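Long-range contacts in fervidolysin (Fervidobacterium pennivorans, PDB 1R6V), which degrades keratin into peptides as a calcium-binding, subtilisin-like serine protease, allowing the bacterium to grow on native feathers: residues 191-196 against 354-359; 564-569 against 617-622. The protein carries 1 engineered substitution. One frame throughout, in Å; residues are numbered along the deposited sequence.

Contact 1: 191-196 against 354-359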
# COMPACT_ATOMS: atom_id res chain seq x y z
N GLY A 191 -8.00 -15.65 25.57
CA GLY A 191 -8.77 -15.08 26.65
C GLY A 191 -8.15 -13.97 27.47
O GLY A 191 -8.72 -13.59 28.49
N THR A 192 -7.01 -13.44 27.05
CA THR A 192 -6.38 -12.38 27.83
C THR A 192 -6.67 -10.98 27.31
O THR A 192 -7.11 -10.81 26.18
CB THR A 192 -4.85 -12.60 27.93
OG1 THR A 192 -4.26 -12.50 26.63
CG2 THR A 192 -4.57 -14.00 28.49
N ASP A 193 -6.44 -9.99 28.15
CA ASP A 193 -6.65 -8.59 27.79
C ASP A 193 -5.41 -8.07 27.04
O ASP A 193 -4.32 -7.99 27.62
CB ASP A 193 -6.88 -7.78 29.07
CG ASP A 193 -6.98 -6.28 28.83
OD1 ASP A 193 -7.13 -5.87 27.66
OD2 ASP A 193 -6.93 -5.52 29.81
N SER A 194 -5.57 -7.75 25.76
CA SER A 194 -4.44 -7.24 24.97
C SER A 194 -4.77 -5.85 24.44
O SER A 194 -4.17 -5.40 23.47
CB SER A 194 -4.12 -8.18 23.79
OG SER A 194 -5.25 -8.37 22.95
N SER A 195 -5.67 -5.15 25.12
CA SER A 195 -6.11 -3.83 24.69
C SER A 195 -5.09 -2.68 24.89
O SER A 195 -5.44 -1.59 25.32
CB SER A 195 -7.46 -3.49 25.36
OG SER A 195 -7.38 -3.47 26.79
N TYR A 196 -3.84 -2.94 24.53
CA TYR A 196 -2.78 -1.95 24.67
C TYR A 196 -3.02 -0.60 23.97
O TYR A 196 -2.59 0.44 24.48
CB TYR A 196 -1.46 -2.54 24.16
CG TYR A 196 -0.99 -3.74 24.94
CD1 TYR A 196 -0.51 -3.59 26.24
CD2 TYR A 196 -1.06 -5.02 24.41
CE1 TYR A 196 -0.11 -4.69 26.98
CE2 TYR A 196 -0.67 -6.13 25.14
CZ TYR A 196 -0.20 -5.95 26.43
OH TYR A 196 0.18 -7.04 27.18
N GLU A 354 -13.42 -1.12 33.19
CA GLU A 354 -12.80 -0.01 33.90
C GLU A 354 -11.34 -0.22 34.30
O GLU A 354 -10.55 0.71 34.23
CB GLU A 354 -13.62 0.34 35.14
CG GLU A 354 -15.00 0.88 34.81
CD GLU A 354 -15.67 1.48 36.02
OE1 GLU A 354 -14.96 2.09 36.85
OE2 GLU A 354 -16.91 1.37 36.14
N ASP A 355 -11.00 -1.44 34.71
CA ASP A 355 -9.63 -1.72 35.12
C ASP A 355 -8.83 -2.47 34.06
O ASP A 355 -7.80 -3.08 34.35
CB ASP A 355 -9.61 -2.52 36.43
CG ASP A 355 -10.22 -1.75 37.59
OD1 ASP A 355 -10.04 -0.51 37.64
OD2 ASP A 355 -10.87 -2.37 38.45
N SER A 356 -9.32 -2.44 32.82
CA SER A 356 -8.62 -3.10 31.73
C SER A 356 -7.58 -2.15 31.13
O SER A 356 -7.67 -0.94 31.33
CB SER A 356 -9.61 -3.57 30.66
OG SER A 356 -10.39 -4.66 31.15
N ILE A 357 -6.60 -2.69 30.43
CA ILE A 357 -5.53 -1.89 29.84
C ILE A 357 -6.03 -0.76 28.94
O ILE A 357 -5.63 0.39 29.09
CB ILE A 357 -4.56 -2.77 29.00
CG1 ILE A 357 -3.99 -3.89 29.88
CG2 ILE A 357 -3.42 -1.90 28.44
CD1 ILE A 357 -3.22 -4.96 29.10
N GLY A 358 -6.91 -1.11 28.01
CA GLY A 358 -7.41 -0.11 27.08
C GLY A 358 -8.71 0.61 27.41
O GLY A 358 -9.38 1.09 26.50
N TYR A 359 -9.07 0.72 28.68
CA TYR A 359 -10.29 1.43 29.05
C TYR A 359 -10.34 2.88 28.53
O TYR A 359 -9.39 3.65 28.70
CB TYR A 359 -10.46 1.47 30.57
CG TYR A 359 -11.76 2.10 31.01
CD1 TYR A 359 -12.98 1.46 30.78
CD2 TYR A 359 -11.78 3.34 31.66
CE1 TYR A 359 -14.19 2.03 31.18
CE2 TYR A 359 -12.99 3.92 32.07
CZ TYR A 359 -14.19 3.26 31.82
OH TYR A 359 -15.38 3.83 32.20
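Asp-193 CG lies anti to its backbone N (chi1 175°), on the side of Ser-356 and Ile-357, while the first torsion of Ser-195 sets OG between its own N and carbonyl carbon, facing the backbone of Gly-358. The carboxylate divides its work between the two loops. OD2 reaches across and, through its syn lone pair, accepts a nearly straight hydrogen bond from the backbone N of Ile-357 (2.9 Å, 167°). OD1 stays within its own loop, where it takes the Ser-195 hydroxyl on its syn lone pair (OG to OD1, 2.6 Å) and the Ser-195 backbone N from above the carboxylate plane, which makes an Asx turn. Ser-195 OG in turn accepts from Gly-358 N at 2.7 Å, a more bent bond of 143°. The two N-H groups engaged are those of the central residues of the type I turn from Ser-356 to Tyr-359. The Ile-357 side chain crosses both Asp-193 and Tyr-196 at a slant: its CG1 lies 3.4 Å from Asp-193 OD2, and its CD1 meets CE1 of the Tyr-196 ring at 3.8 Å, with that ring also in a cation-pi contact with Arg-181. Ser-356 OG is bound by Asp-166, which Asp-193 also touches. Both segments belong to the subtilase catalytic domain, joining the loop before helix 200-209 to the one after strand 347-350. The Ser-195 hydroxyl links the carboxylate to the turn through a short chain of hydrogen bonds; the neighbouring N-H groups and this hydroxyl would be expected to stabilise the ionised form of Asp-193.

Contact 2: 564-569 against 617-622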
# COMPACT_ATOMS: atom_id res chain seq x y z
N THR A 564 30.60 23.39 -28.62
CA THR A 564 31.93 23.88 -28.28
C THR A 564 33.04 23.42 -29.22
O THR A 564 33.04 22.29 -29.68
CB THR A 564 32.30 23.47 -26.83
OG1 THR A 564 31.23 23.81 -25.95
CG2 THR A 564 33.58 24.18 -26.38
N ASN A 565 33.99 24.32 -29.51
CA ASN A 565 35.11 23.95 -30.37
C ASN A 565 36.19 23.32 -29.49
O ASN A 565 36.72 23.98 -28.59
CB ASN A 565 35.66 25.20 -31.07
CG ASN A 565 37.00 24.96 -31.71
OD1 ASN A 565 37.27 23.87 -32.22
ND2 ASN A 565 37.85 25.98 -31.71
N LEU A 566 36.52 22.06 -29.74
CA LEU A 566 37.54 21.36 -28.96
C LEU A 566 38.76 21.02 -29.80
O LEU A 566 39.45 20.03 -29.53
CB LEU A 566 36.96 20.07 -28.38
CG LEU A 566 35.73 20.19 -27.46
CD1 LEU A 566 35.32 18.82 -26.93
CD2 LEU A 566 36.07 21.10 -26.30
N SER A 567 39.04 21.85 -30.81
CA SER A 567 40.17 21.62 -31.70
C SER A 567 41.51 21.69 -30.96
O SER A 567 42.51 21.15 -31.43
CB SER A 567 40.16 22.64 -32.83
OG SER A 567 40.30 23.96 -32.32
N THR A 568 41.51 22.35 -29.80
CA THR A 568 42.71 22.49 -28.99
C THR A 568 42.99 21.24 -28.16
O THR A 568 44.03 21.14 -27.51
CB THR A 568 42.60 23.67 -28.01
OG1 THR A 568 41.47 23.47 -27.15
CG2 THR A 568 42.43 24.98 -28.77
N LEU A 569 42.05 20.30 -28.17
CA LEU A 569 42.21 19.07 -27.42
C LEU A 569 42.73 17.97 -28.33
O LEU A 569 42.50 17.98 -29.54
CB LEU A 569 40.87 18.63 -26.80
CG LEU A 569 40.31 19.54 -25.70
CD1 LEU A 569 39.04 18.93 -25.12
CD2 LEU A 569 41.34 19.73 -24.62
N THR A 617 44.17 24.29 -20.15
CA THR A 617 43.39 25.28 -19.41
C THR A 617 41.95 24.77 -19.26
O THR A 617 41.55 23.89 -20.00
CB THR A 617 43.37 26.63 -20.18
OG1 THR A 617 44.71 27.08 -20.40
CG2 THR A 617 42.60 27.69 -19.40
N ASP A 618 41.20 25.33 -18.31
CA ASP A 618 39.80 24.93 -18.11
C ASP A 618 39.04 25.21 -19.39
O ASP A 618 39.25 26.24 -20.04
CB ASP A 618 39.14 25.74 -16.99
CG ASP A 618 39.41 25.18 -15.62
OD1 ASP A 618 40.29 24.31 -15.48
OD2 ASP A 618 38.74 25.64 -14.66
N ILE A 619 38.17 24.29 -19.77
CA ILE A 619 37.36 24.51 -20.95
C ILE A 619 35.94 24.05 -20.65
O ILE A 619 35.72 22.91 -20.22
CB ILE A 619 37.93 23.77 -22.18
CG1 ILE A 619 37.07 24.07 -23.41
CG2 ILE A 619 37.98 22.27 -21.94
CD1 ILE A 619 37.74 23.67 -24.72
N THR A 620 34.99 24.95 -20.84
CA THR A 620 33.59 24.62 -20.62
C THR A 620 33.05 24.05 -21.92
O THR A 620 33.21 24.64 -22.98
CB THR A 620 32.78 25.86 -20.23
OG1 THR A 620 33.18 26.29 -18.92
CG2 THR A 620 31.28 25.53 -20.22
N ILE A 621 32.41 22.89 -21.83
CA ILE A 621 31.85 22.24 -23.01
C ILE A 621 30.34 22.34 -22.88
O ILE A 621 29.78 22.02 -21.84
CB ILE A 621 32.30 20.77 -23.07
CG1 ILE A 621 33.83 20.73 -23.00
CG2 ILE A 621 31.77 20.11 -24.31
CD1 ILE A 621 34.43 19.34 -22.90
N GLN A 622 29.67 22.79 -23.94
CA GLN A 622 28.22 22.95 -23.90
C GLN A 622 27.52 22.20 -25.02
O GLN A 622 28.11 21.96 -26.07
CB GLN A 622 27.87 24.44 -23.99
CG GLN A 622 28.31 25.27 -22.79
CD GLN A 622 28.13 26.77 -23.01
OE1 GLN A 622 28.93 27.40 -23.69
NE2 GLN A 622 27.07 27.33 -22.45
O HOH W 1 30.93 26.50 -25.82
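Thr-564 OG1 is gripped by the backbone N of Gln-622, in a hydrogen bond of 2.7 Å and 163°, and by a water, which donates its second bond to Gln-622 OE1. The contact lies in the second beta-sandwich domain of fervidolysin, where the loop leaving strand 558-562 folds against the start of strand 619-627, the antiparallel neighbour of that strand. The hydroxyl of Thr-564 thus lies just past the end of strand 558-562, its OG1 bonding to the same residue that is backbone-bonded to Ser-563. The water bridges OG1 (2.7 Å) and the amide oxygen of Gln-622 (3.1 Å). The methyl CG2 of Thr-564, anti to its backbone N, approaches Thr-620 O at 3.5 Å. Further along the loop Asn-565 OD1 holds the backbone N and hydroxyl of Ser-567, the backbone bond closing an Asx turn; Leu-566 to Leu-569 then form a type I turn. Leu-566 is the apolar link between this loop and the strand. Its side chain crosses that of Ile-621 at about a right angle, CD2 lying 4.0 Å from CG1 of that isoleucine, and both residues rest on Ile-609 of strand 604-610, in the other sheet of the sandwich. Ile-619, at the start of the strand, has its CD1 anti to CB (chi2 166°), and its side chain also touches Leu-638 of strand 630-638. At the tip of that isoleucine, CD1 presses on Leu-566 CD2 at 3.4 Å, closer than carbon atoms usually pack.

Contacts 1 and 2 lie on opposite sides of the centre of the elongated chain, their centres 75 Å apart and their nearest atoms about 60 Å apart, so neither touches the other. Along the sequence they follow in series: 191-196 and 354-359 meet within the catalytic domain, and 564-569 and 617-622 within the second beta-sandwich domain. Contact 1 is near the residues assigned to the charge relay system: the side chain of Ser-195 is about 9 Å from that of Asp-162 and equally far from that of Ala-200, an engineered residue at a charge-relay position. Contact 2 is remote from these sites, in a domain that may mediate interactions with substrate.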